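PDB 6VJR: vinylacetyl-CoA Delta-isomerase from Nitrosopumilus maritimus SCM1, which probably isomerises vinylacetyl-CoA and, as a 4-hydroxybutyryl-CoA dehydratase, dehydrates 4-hydroxybutyryl-CoA, using bound FAD and an iron-sulfur cluster. Local coordinates for residues H194-M199 against I217-K222; A308-Y313 against E419-I424; D324-M329 against Q381-G386. One frame throughout, in Å; residues are numbered along the deposited sequence. Where two conformers were deposited one is given.

Interaction 1. Residues H194-M199 against I217-K222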
loop_
_atom_site.group_PDB
_atom_site.type_symbol
_atom_site.label_atom_id
_atom_site.label_comp_id
_atom_site.label_asym_id
_atom_site.label_seq_id
_atom_site.Cartn_x
_atom_site.Cartn_y
_atom_site.Cartn_z
ATOM N N HIS A 194 -26.066 -29.531 -14.127
ATOM C CA HIS A 194 -27.233 -30.400 -14.223
ATOM C C HIS A 194 -28.465 -29.786 -13.542
ATOM O O HIS A 194 -29.591 -29.927 -14.035
ATOM C CB HIS A 194 -26.909 -31.794 -13.680
ATOM C CG HIS A 194 -25.774 -32.465 -14.360
ATOM N ND1 HIS A 194 -24.540 -32.577 -13.763
ATOM C CD2 HIS A 194 -25.627 -32.962 -15.597
ATOM C CE1 HIS A 194 -23.716 -33.224 -14.590
ATOM N NE2 HIS A 194 -24.351 -33.441 -15.728
ATOM N N TRP A 195 -28.255 -29.195 -12.367
ATOM C CA TRP A 195 -29.275 -28.505 -11.598
ATOM C C TRP A 195 -28.746 -27.138 -11.196
ATOM O O TRP A 195 -27.545 -26.999 -10.993
ATOM C CB TRP A 195 -29.653 -29.264 -10.333
ATOM C CG TRP A 195 -30.348 -30.563 -10.618
ATOM C CD1 TRP A 195 -29.803 -31.765 -10.940
ATOM C CD2 TRP A 195 -31.767 -30.746 -10.627
ATOM N NE1 TRP A 195 -30.792 -32.696 -11.139
ATOM C CE2 TRP A 195 -32.007 -32.095 -10.954
ATOM C CE3 TRP A 195 -32.850 -29.912 -10.342
ATOM C CZ2 TRP A 195 -33.290 -32.608 -11.046
ATOM C CZ3 TRP A 195 -34.119 -30.416 -10.452
ATOM C CH2 TRP A 195 -34.330 -31.749 -10.788
ATOM N N ILE A 196 -29.664 -26.195 -11.012
ATOM C CA ILE A 196 -29.362 -24.843 -10.558
ATOM C C ILE A 196 -30.301 -24.527 -9.394
ATOM O O ILE A 196 -31.519 -24.783 -9.489
ATOM C CB ILE A 196 -29.556 -23.866 -11.715
ATOM C CG1 ILE A 196 -28.534 -24.172 -12.841
ATOM C CG2 ILE A 196 -29.424 -22.441 -11.208
ATOM C CD1 ILE A 196 -28.882 -23.599 -14.186
ATOM N N ILE A 197 -29.724 -24.066 -8.267
ATOM C CA ILE A 197 -30.509 -23.670 -7.109
ATOM C C ILE A 197 -30.654 -22.149 -7.093
ATOM O O ILE A 197 -29.675 -21.420 -6.949
ATOM C CB ILE A 197 -29.880 -24.170 -5.796
ATOM C CG1 ILE A 197 -29.659 -25.696 -5.792
ATOM C CG2 ILE A 197 -30.798 -23.778 -4.646
ATOM C CD1 ILE A 197 -28.940 -26.227 -4.588
ATOM N N LEU A 198 -31.897 -21.688 -7.230
ATOM C CA LEU A 198 -32.219 -20.274 -7.166
ATOM C C LEU A 198 -32.326 -19.877 -5.693
ATOM O O LEU A 198 -32.993 -20.571 -4.928
ATOM C CB LEU A 198 -33.570 -20.025 -7.845
ATOM C CG LEU A 198 -33.693 -20.489 -9.295
ATOM C CD1 LEU A 198 -35.103 -20.309 -9.777
ATOM C CD2 LEU A 198 -32.675 -19.781 -10.184
ATOM N N MET A 199 -31.776 -18.704 -5.343
ATOM C CA MET A 199 -31.778 -18.241 -3.958
ATOM C C MET A 199 -31.883 -16.725 -3.935
ATOM O O MET A 199 -31.316 -16.082 -4.795
ATOM C CB MET A 199 -30.472 -18.607 -3.229
ATOM C CG MET A 199 -30.158 -20.094 -3.124
ATOM S SD MET A 199 -28.496 -20.455 -2.495
ATOM C CE MET A 199 -27.540 -20.111 -3.986
ATOM N N ILE A 217 -33.919 -26.182 -10.011
ATOM C CA ILE A 217 -34.447 -26.430 -11.333
ATOM C C ILE A 217 -33.409 -27.213 -12.129
ATOM O O ILE A 217 -32.199 -26.973 -12.001
ATOM C CB ILE A 217 -34.848 -25.142 -12.055
ATOM C CG1 ILE A 217 -33.698 -24.214 -12.308
ATOM C CG2 ILE A 217 -35.950 -24.420 -11.303
ATOM C CD1 ILE A 217 -34.035 -23.046 -13.205
ATOM N N PRO A 218 -33.845 -28.153 -12.996
ATOM C CA PRO A 218 -32.913 -28.770 -13.928
ATOM C C PRO A 218 -32.430 -27.725 -14.929
ATOM O O PRO A 218 -33.193 -26.833 -15.308
ATOM C CB PRO A 218 -33.710 -29.942 -14.489
ATOM C CG PRO A 218 -35.105 -29.362 -14.511
ATOM C CD PRO A 218 -35.231 -28.587 -13.213
ATOM N N ALA A 219 -31.201 -27.884 -15.413
ATOM C CA ALA A 219 -30.661 -26.900 -16.336
ATOM C C ALA A 219 -31.491 -26.836 -17.613
ATOM O O ALA A 219 -31.484 -25.811 -18.270
ATOM C CB ALA A 219 -29.230 -27.227 -16.698
ATOM N N ASP A 220 -32.191 -27.926 -17.966
ATOM C CA ASP A 220 -33.039 -27.971 -19.167
ATOM C C ASP A 220 -34.508 -27.618 -18.901
ATOM O O ASP A 220 -35.337 -27.920 -19.742
ATOM C CB ASP A 220 -32.949 -29.322 -19.865
ATOM C CG ASP A 220 -33.469 -30.526 -19.110
ATOM O OD1 ASP A 220 -33.865 -30.341 -17.930
ATOM O OD2 ASP A 220 -33.507 -31.642 -19.735
ATOM N N ALA A 221 -34.836 -26.990 -17.756
ATOM C CA ALA A 221 -36.195 -26.567 -17.457
ATOM C C ALA A 221 -36.788 -25.697 -18.563
ATOM O O ALA A 221 -36.110 -24.824 -19.102
ATOM C CB ALA A 221 -36.222 -25.825 -16.158
ATOM N N LYS A 222 -38.087 -25.908 -18.818
ATOM C CA LYS A 222 -38.836 -25.054 -19.743
ATOM C C LYS A 222 -38.957 -23.642 -19.170
ATOM O O LYS A 222 -39.147 -23.463 -17.976
ATOM C CB LYS A 222 -40.205 -25.702 -20.006
ATOM C CG LYS A 222 -40.041 -27.010 -20.764
ATOM C CD LYS A 222 -39.214 -26.979 -22.050
ATOM C CE LYS A 222 -39.200 -28.300 -22.785
ATOM N NZ LYS A 222 -38.245 -28.278 -23.896
#

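Interaction 2. Residues A308-Y313 against E419-I424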
loop_
_atom_site.group_PDB
_atom_site.type_symbol
_atom_site.label_atom_id
_atom_site.label_comp_id
_atom_site.label_asym_id
_atom_site.label_seq_id
_atom_site.Cartn_x
_atom_site.Cartn_y
_atom_site.Cartn_z
ATOM N N ALA A 308 8.306 -16.718 -12.935
ATOM C CA ALA A 308 9.631 -17.303 -12.722
ATOM C C ALA A 308 10.157 -17.900 -14.021
ATOM O O ALA A 308 11.360 -17.837 -14.305
ATOM C CB ALA A 308 9.614 -18.325 -11.610
ATOM N N THR A 309 9.239 -18.506 -14.795
ATOM C CA THR A 309 9.636 -19.082 -16.075
ATOM C C THR A 309 10.119 -18.007 -17.045
ATOM O O THR A 309 11.150 -18.207 -17.683
ATOM C CB THR A 309 8.528 -19.934 -16.655
ATOM O OG1 THR A 309 8.199 -21.008 -15.774
ATOM C CG2 THR A 309 8.885 -20.459 -18.025
ATOM N N ILE A 310 9.344 -16.931 -17.225
ATOM C CA ILE A 310 9.783 -15.897 -18.168
ATOM C C ILE A 310 11.113 -15.265 -17.724
ATOM O O ILE A 310 11.969 -14.953 -18.549
ATOM C CB ILE A 310 8.668 -14.883 -18.492
ATOM C CG1 ILE A 310 9.050 -13.962 -19.633
ATOM C CG2 ILE A 310 8.281 -14.039 -17.279
ATOM C CD1 ILE A 310 9.382 -14.634 -20.948
ATOM N N ALA A 311 11.330 -15.064 -16.425
ATOM C CA ALA A 311 12.597 -14.542 -15.923
ATOM C C ALA A 311 13.759 -15.448 -16.338
ATOM O O ALA A 311 14.807 -14.979 -16.799
ATOM C CB ALA A 311 12.586 -14.337 -14.422
ATOM N N ASP A 312 13.557 -16.767 -16.209
ATOM C CA ASP A 312 14.519 -17.769 -16.636
ATOM C C ASP A 312 14.802 -17.665 -18.134
ATOM O O ASP A 312 15.966 -17.526 -18.543
ATOM C CB ASP A 312 13.955 -19.117 -16.225
ATOM C CG ASP A 312 14.682 -20.341 -16.711
ATOM O OD1 ASP A 312 15.631 -20.160 -17.450
ATOM O OD2 ASP A 312 14.253 -21.474 -16.353
ATOM N N TYR A 313 13.738 -17.614 -18.941
ATOM C CA TYR A 313 13.885 -17.542 -20.392
ATOM C C TYR A 313 14.578 -16.245 -20.831
ATOM O O TYR A 313 15.242 -16.214 -21.886
ATOM C CB TYR A 313 12.492 -17.639 -21.007
ATOM C CG TYR A 313 11.808 -18.999 -20.937
ATOM C CD1 TYR A 313 12.505 -20.164 -20.608
ATOM C CD2 TYR A 313 10.486 -19.126 -21.351
ATOM C CE1 TYR A 313 11.862 -21.384 -20.619
ATOM C CE2 TYR A 313 9.865 -20.356 -21.408
ATOM C CZ TYR A 313 10.570 -21.491 -21.088
ATOM O OH TYR A 313 9.902 -22.695 -21.119
ATOM N N GLU A 419 9.219 -20.671 -29.171
ATOM C CA GLU A 419 7.826 -21.001 -29.008
ATOM C C GLU A 419 7.460 -21.099 -27.512
ATOM O O GLU A 419 6.367 -20.728 -27.094
ATOM C CB GLU A 419 7.505 -22.313 -29.704
ATOM C CG GLU A 419 6.017 -22.606 -29.657
ATOM C CD GLU A 419 5.550 -23.812 -30.446
ATOM O OE1 GLU A 419 6.192 -24.161 -31.458
ATOM O OE2 GLU A 419 4.552 -24.444 -30.002
ATOM N N ASN A 420 8.369 -21.649 -26.695
ATOM C CA ASN A 420 8.095 -21.736 -25.267
ATOM C C ASN A 420 8.032 -20.351 -24.613
ATOM O O ASN A 420 7.178 -20.109 -23.740
ATOM C CB ASN A 420 9.100 -22.613 -24.536
ATOM C CG ASN A 420 9.014 -24.070 -24.923
ATOM O OD1 ASN A 420 7.979 -24.557 -25.384
ATOM N ND2 ASN A 420 10.072 -24.793 -24.630
ATOM N N ARG A 421 8.923 -19.417 -25.025
ATOM C CA ARG A 421 8.864 -18.064 -24.508
ATOM C C ARG A 421 7.549 -17.387 -24.887
ATOM O O ARG A 421 6.926 -16.742 -24.053
ATOM C CB ARG A 421 10.102 -17.329 -24.969
ATOM C CG ARG A 421 10.276 -15.938 -24.399
ATOM C CD ARG A 421 11.690 -15.412 -24.644
ATOM N NE ARG A 421 11.870 -14.063 -24.096
ATOM C CZ ARG A 421 11.870 -12.902 -24.760
ATOM N NH1 ARG A 421 11.779 -12.894 -26.080
ATOM N NH2 ARG A 421 11.869 -11.768 -24.068
ATOM N N MET A 422 7.119 -17.559 -26.128
ATOM C CA MET A 422 5.817 -17.067 -26.554
ATOM C C MET A 422 4.684 -17.656 -25.717
ATOM O O MET A 422 3.779 -16.934 -25.296
ATOM C CB MET A 422 5.563 -17.301 -28.040
ATOM C CG MET A 422 6.546 -16.583 -28.890
ATOM S SD MET A 422 6.319 -16.763 -30.670
ATOM C CE MET A 422 4.523 -16.715 -30.677
ATOM N N ARG A 423 4.695 -18.966 -25.514
ATOM C CA ARG A 423 3.612 -19.597 -24.786
ATOM C C ARG A 423 3.502 -19.051 -23.357
ATOM O O ARG A 423 2.406 -18.824 -22.856
ATOM C CB ARG A 423 3.819 -21.120 -24.749
ATOM C CG ARG A 423 3.448 -21.807 -26.045
ATOM C CD ARG A 423 3.873 -23.270 -26.043
ATOM N NE ARG A 423 3.439 -24.017 -27.213
ATOM C CZ ARG A 423 2.194 -24.367 -27.468
ATOM N NH1 ARG A 423 1.260 -24.279 -26.543
ATOM N NH2 ARG A 423 1.918 -24.932 -28.628
ATOM N N ILE A 424 4.645 -18.876 -22.680
ATOM C CA ILE A 424 4.582 -18.449 -21.289
ATOM C C ILE A 424 4.110 -16.982 -21.223
ATOM O O ILE A 424 3.327 -16.618 -20.354
ATOM C CB ILE A 424 5.872 -18.711 -20.495
ATOM C CG1 ILE A 424 5.533 -18.802 -19.006
ATOM C CG2 ILE A 424 6.957 -17.683 -20.791
ATOM C CD1 ILE A 424 4.861 -20.109 -18.629
#

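Interaction 3. Residues D324-M329 against Q381-G386. With FAD (flavin-adenine dinucleotide), chain V.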
loop_
_atom_site.group_PDB
_atom_site.type_symbol
_atom_site.label_atom_id
_atom_site.label_comp_id
_atom_site.label_asym_id
_atom_site.label_seq_id
_atom_site.Cartn_x
_atom_site.Cartn_y
_atom_site.Cartn_z
ATOM N N ASP A 324 12.981 -10.764 -5.348
ATOM C CA ASP A 324 12.217 -10.103 -4.318
ATOM C C ASP A 324 10.745 -9.969 -4.702
ATOM O O ASP A 324 9.889 -10.111 -3.831
ATOM C CB ASP A 324 12.826 -8.782 -3.965
ATOM C CG ASP A 324 12.396 -8.350 -2.571
ATOM O OD1 ASP A 324 12.608 -9.150 -1.606
ATOM O OD2 ASP A 324 11.870 -7.232 -2.469
ATOM N N LYS A 325 10.461 -9.725 -5.988
ATOM C CA LYS A 325 9.095 -9.652 -6.467
ATOM C C LYS A 325 8.389 -10.998 -6.402
ATOM O O LYS A 325 7.200 -11.054 -6.035
ATOM C CB LYS A 325 9.083 -9.000 -7.848
ATOM C CG LYS A 325 9.455 -7.512 -7.831
ATOM C CD LYS A 325 9.830 -6.993 -9.202
ATOM C CE LYS A 325 10.343 -5.580 -9.015
ATOM N NZ LYS A 325 10.904 -4.932 -10.174
ATOM N N ILE A 326 9.108 -12.080 -6.712
ATOM C CA ILE A 326 8.495 -13.398 -6.615
ATOM C C ILE A 326 8.214 -13.746 -5.148
ATOM O O ILE A 326 7.208 -14.391 -4.823
ATOM C CB ILE A 326 9.372 -14.423 -7.348
ATOM C CG1 ILE A 326 9.416 -14.118 -8.827
ATOM C CG2 ILE A 326 8.911 -15.853 -7.096
ATOM C CD1 ILE A 326 10.432 -14.934 -9.586
ATOM N N ILE A 327 9.114 -13.365 -4.253
ATOM C CA ILE A 327 8.827 -13.498 -2.822
ATOM C C ILE A 327 7.571 -12.719 -2.436
ATOM O O ILE A 327 6.707 -13.205 -1.701
ATOM C CB ILE A 327 10.041 -13.142 -1.964
ATOM C CG1 ILE A 327 11.221 -14.092 -2.173
ATOM C CG2 ILE A 327 9.644 -13.027 -0.505
ATOM C CD1 ILE A 327 12.561 -13.567 -1.673
ATOM N N GLU A 328 7.438 -11.494 -2.923
ATOM C CA GLU A 328 6.262 -10.713 -2.574
ATOM C C GLU A 328 4.982 -11.408 -3.042
ATOM O O GLU A 328 3.968 -11.423 -2.359
ATOM C CB GLU A 328 6.321 -9.307 -3.144
ATOM C CG GLU A 328 5.268 -8.362 -2.559
ATOM C CD GLU A 328 5.380 -8.079 -1.055
ATOM O OE1 GLU A 328 6.506 -8.207 -0.497
ATOM O OE2 GLU A 328 4.355 -7.748 -0.395
ATOM N N MET A 329 4.992 -11.853 -4.295
ATOM C CA MET A 329 3.827 -12.502 -4.872
ATOM C C MET A 329 3.474 -13.674 -3.942
ATOM O O MET A 329 2.313 -13.924 -3.650
ATOM C CB MET A 329 4.151 -12.971 -6.299
ATOM C CG MET A 329 4.395 -11.845 -7.309
ATOM S SD MET A 329 5.161 -12.393 -8.849
ATOM C CE MET A 329 3.767 -13.064 -9.759
ATOM N N GLN A 381 3.566 -8.804 -14.654
ATOM C CA GLN A 381 3.769 -8.039 -15.875
ATOM C C GLN A 381 5.119 -7.333 -15.841
ATOM O O GLN A 381 5.778 -7.239 -16.866
ATOM C CB GLN A 381 2.650 -7.030 -16.085
ATOM C CG GLN A 381 1.312 -7.690 -16.351
ATOM C CD GLN A 381 0.307 -6.723 -16.931
ATOM O OE1 GLN A 381 0.568 -5.513 -17.064
ATOM N NE2 GLN A 381 -0.829 -7.264 -17.344
ATOM N N ASP A 382 5.526 -6.830 -14.678
ATOM C CA ASP A 382 6.874 -6.237 -14.541
ATOM C C ASP A 382 7.945 -7.258 -14.953
ATOM O O ASP A 382 8.833 -7.027 -15.797
ATOM C CB ASP A 382 7.085 -5.791 -13.107
ATOM C CG ASP A 382 8.433 -5.166 -12.750
ATOM O OD1 ASP A 382 9.350 -5.081 -13.643
ATOM O OD2 ASP A 382 8.584 -4.756 -11.573
ATOM N N ILE A 383 7.857 -8.461 -14.362
ATOM C CA ILE A 383 8.869 -9.483 -14.620
ATOM C C ILE A 383 8.864 -9.907 -16.091
ATOM O O ILE A 383 9.905 -10.231 -16.647
ATOM C CB ILE A 383 8.661 -10.668 -13.661
ATOM C CG1 ILE A 383 8.882 -10.226 -12.204
ATOM C CG2 ILE A 383 9.559 -11.826 -14.056
ATOM C CD1 ILE A 383 8.421 -11.176 -11.156
ATOM N N ALA A 384 7.692 -9.954 -16.727
ATOM C CA ALA A 384 7.585 -10.470 -18.097
ATOM C C ALA A 384 8.249 -9.560 -19.135
ATOM O O ALA A 384 8.845 -10.047 -20.108
ATOM C CB ALA A 384 6.143 -10.672 -18.433
ATOM N N GLY A 385 8.117 -8.249 -18.961
ATOM C CA GLY A 385 8.549 -7.309 -19.997
ATOM C C GLY A 385 7.440 -6.942 -20.987
ATOM O O GLY A 385 6.312 -7.452 -20.939
ATOM N N GLY A 386 7.779 -5.999 -21.884
ATOM C CA GLY A 386 6.806 -5.447 -22.805
ATOM C C GLY A 386 6.144 -6.439 -23.757
ATOM O O GLY A 386 5.015 -6.189 -24.238
HETATM P PA FAD V . 12.822 -6.701 -20.119
HETATM O O1A FAD V . 14.042 -5.869 -20.211
HETATM O O2A FAD V . 12.873 -8.115 -20.583
HETATM O O5B FAD V . 12.332 -6.576 -18.618
HETATM C C5B FAD V . 11.662 -7.688 -17.973
HETATM C C4B FAD V . 12.042 -7.720 -16.513
HETATM O O4B FAD V . 13.432 -8.107 -16.427
HETATM C C3B FAD V . 11.935 -6.368 -15.760
HETATM O O3B FAD V . 11.564 -6.586 -14.396
HETATM C C2B FAD V . 13.377 -5.799 -15.848
HETATM O O2B FAD V . 13.754 -4.886 -14.834
HETATM C C1B FAD V . 14.185 -7.088 -15.759
HETATM N N9A FAD V . 15.518 -7.014 -16.332
HETATM C C8A FAD V . 15.860 -6.933 -17.657
HETATM N N7A FAD V . 17.158 -6.890 -17.862
HETATM C C5A FAD V . 17.712 -6.941 -16.602
HETATM C C6A FAD V . 19.051 -6.957 -16.164
HETATM N N6A FAD V . 20.086 -6.932 -16.995
HETATM N N1A FAD V . 19.279 -6.987 -14.826
HETATM C C2A FAD V . 18.205 -7.034 -14.024
HETATM N N3A FAD V . 16.907 -7.022 -14.321
HETATM C C4A FAD V . 16.713 -7.019 -15.643
HETATM N N1 FAD V . 10.388 1.324 -26.867
HETATM C C2 FAD V . 10.755 2.138 -27.904
HETATM O O2 FAD V . 11.923 2.278 -28.267
HETATM N N3 FAD V . 9.787 2.832 -28.598
HETATM C C4 FAD V . 8.441 2.864 -28.355
HETATM O O4 FAD V . 7.662 3.469 -29.100
HETATM C C4X FAD V . 8.049 1.948 -27.334
HETATM N N5 FAD V . 6.739 1.842 -27.059
HETATM C C5X FAD V . 6.341 0.831 -26.210
HETATM C C6 FAD V . 4.983 0.535 -26.042
HETATM C C7 FAD V . 4.557 -0.527 -25.242
HETATM C C7M FAD V . 3.096 -0.890 -25.159
HETATM C C8 FAD V . 5.473 -1.156 -24.395
HETATM C C8M FAD V . 5.063 -2.291 -23.502
HETATM C C9 FAD V . 6.818 -0.883 -24.551
HETATM C C9A FAD V . 7.273 0.114 -25.442
HETATM N N10 FAD V . 8.631 0.382 -25.635
HETATM C C10 FAD V . 9.078 1.219 -26.643
HETATM C "C1'" FAD V . 9.600 -0.551 -25.039
HETATM C "C2'" FAD V . 9.932 -0.376 -23.569
HETATM O "O2'" FAD V . 10.897 0.665 -23.472
HETATM C "C3'" FAD V . 10.479 -1.684 -23.030
HETATM O "O3'" FAD V . 9.358 -2.544 -22.917
HETATM C "C4'" FAD V . 11.251 -1.538 -21.711
HETATM O "O4'" FAD V . 12.505 -0.883 -21.862
HETATM C "C5'" FAD V . 11.455 -2.868 -21.024
HETATM O "O5'" FAD V . 12.250 -3.702 -21.917
HETATM P P FAD V . 11.716 -5.165 -22.267
HETATM O O1P FAD V . 10.359 -5.097 -22.783
HETATM O O2P FAD V . 12.767 -5.790 -23.100
HETATM O O3P FAD V . 11.625 -5.952 -20.905
#

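Interaction 1. Residues H194-M199 against I217-K222
Three main-chain hydrogen bonds join segment 194-199 to the end of strand 213-218 and the residue after it, and a tryptophan-proline contact lies on one side of the pairing. I196 and I217 form an antiparallel hydrogen-bonded pair: I196 N donates to I217 O and I217 N to I196 O, each at 2.8 Å. Both donors sit almost along the C=O axis of their acceptors. The third bond, from A219 N to H194 O at 2.9 Å, is less aligned, its donor standing 50° out of the carbonyl plane where segment 217-222 is leaving the sheet. P218, which has no N-H to offer, falls in the non-hydrogen-bonded pair with W195.

On that face the indole leans over the proline. With CG anti to the carbonyl carbon (chi1 -67°), the six-membered ring presents its face to P218 CB, which lies 4.1 Å from the ring centroid and only 8° off the normal, a CH-pi contact. At the rim, W195 CE3 lies 3.3 Å from P218 N. On the other face, I217 CG1, in the crowded position between backbone N and carbonyl carbon, meets I196 CB at 4.2 Å, while its CG2 branch faces L198 CD1 at 4.5 Å.

Outside this shell, F132 meets W195 edge-to-face, and L259 packs on I217 and L198. The H194 imidazole bonds V142 N through ND1 and S11 OG through NE2. A type I turn from P218 to A221 carries the chain out of the sheet. The side chain of I196 lies about 8 Å from a bound FAD. The arrangement is an antiparallel pair at the centre of a four-stranded mixed sheet, between strands 143-146 and 269-272.

Interaction 2. Residues A308-Y313 against E419-I424
Apolar packing carries the contact between helices 295-314 and 418-432, whose short segments run roughly antiparallel at 147°, with axes 9.9 Å apart. I424 touches three residues of the other helix. Its CG2, held in the crowded position between backbone N and carbonyl carbon, touches both I310 CD1 and Y313 CD2, each at 3.9 Å. Its other branch, CG1, is anti to the backbone N and meets T309 CG2, also at 3.9 Å. That threonine methyl lies over one face of the Y313 ring, toward the rim. The tip of I310 rests on the aliphatic part of the R421 side chain, with I310 CD1 3.8 Å from R421 CG.

In a second group, Y313 crosses N420 obliquely, with N420 O near the plane at its ring edge, 3.6 Å from Y313 CE2. The hydroxyl OH approaches N420 CB at 3.5 Å, and the Y313 ring and the side-chain amide of N420 are 18° apart.

Polar tips bond away from the interface or within one helix. Y313 OH bonds to D480 and N420 ND2 to N479, both of the second subunit, whereas R421 gives NH1 to L410 O and NH2 to N314 OD1. Within helix 418-432, R423 grips E419 side-on, NE and NH2 both reaching OE2.

No hydrogen bond or salt bridge crosses between the segments; their buried polar ends are satisfied by a neighbouring subunit and by nearby residues of the same chain. Y313 and N420 pack between the helices and also bond a neighbouring subunit, consistent with a contact that links tertiary packing to assembly.

Interaction 3. Residues D324-M329 against Q381-G386
D382 sets its carboxylate between a lysine and a cofactor by turning CG anti to the backbone N (chi1 179°). K325 has CG anti to its carbonyl carbon (chi1 -69°) and a chain extended beyond it, which carries NZ across to the aspartate nearly at a right angle. The ammonium forms a salt bridge with D382 OD2 at 2.7 Å, meeting that oxygen from above the carboxylate plane, 29° out of it. The other oxygen, OD1, accepts a hydrogen bond from hydroxyl O3B of the adenosine ribose of FAD at 2.8 Å, so one side chain serves both partners. K325 NZ also bonds to H321 ND1, and H321 NE2 in turn bonds to FAD, which makes the lysine a second-shell residue for the cofactor.

Beneath the charged pair, I383 CD1 plugs into helix 320-345. It lies 3.9 Å from I326 CG1 and 4.0 Å from K325 CB, and M329, bent at its last torsion, brings SD tip to tip with it at 4.2 Å.

After helix 372-384 ends, the backbone itself takes over the binding. G386 N donates to FAD O1P at 2.9 Å. G385 has positive phi and passes O3P with its CA at 3.5 Å; a CB there would clash with that oxygen and with the preceding carbonyl. Replacing D382 by a smaller apolar residue, an alanine here, would remove both carboxylate bonds and would probably loosen the hold on the ribose and leave K325 less well positioned. Residues of the third subunit, among them K151 and T148, complete the FAD site. The chemistry implies a divided grip: a carboxylate, its charge probably tempered by the lysine, holds the ribose hydroxyl, while a glycine-lined helix end receives the pyrophosphate.

Overall arrangement
Interactions 2 and 3 are neighbours in one helical bundle, their centres 13 Å apart, and interaction 3 is nested in the loop closed by interaction 2. They touch through packing: I310 CG2 lies 3.7 Å from A384 CA, and A311 CB lies 3.9 Å from I383 CG2. Both also touch the second subunit. Interaction 3 belongs to the pocket of an FAD that R421 of interaction 2 approaches to about 5 Å. Interaction 1 stands apart, on the opposite side of the chain's centre and 43 Å from each of the others between centres. Its I196 side chain is near a different FAD from that of interaction 3, and about 13 Å from an iron-sulfur cluster.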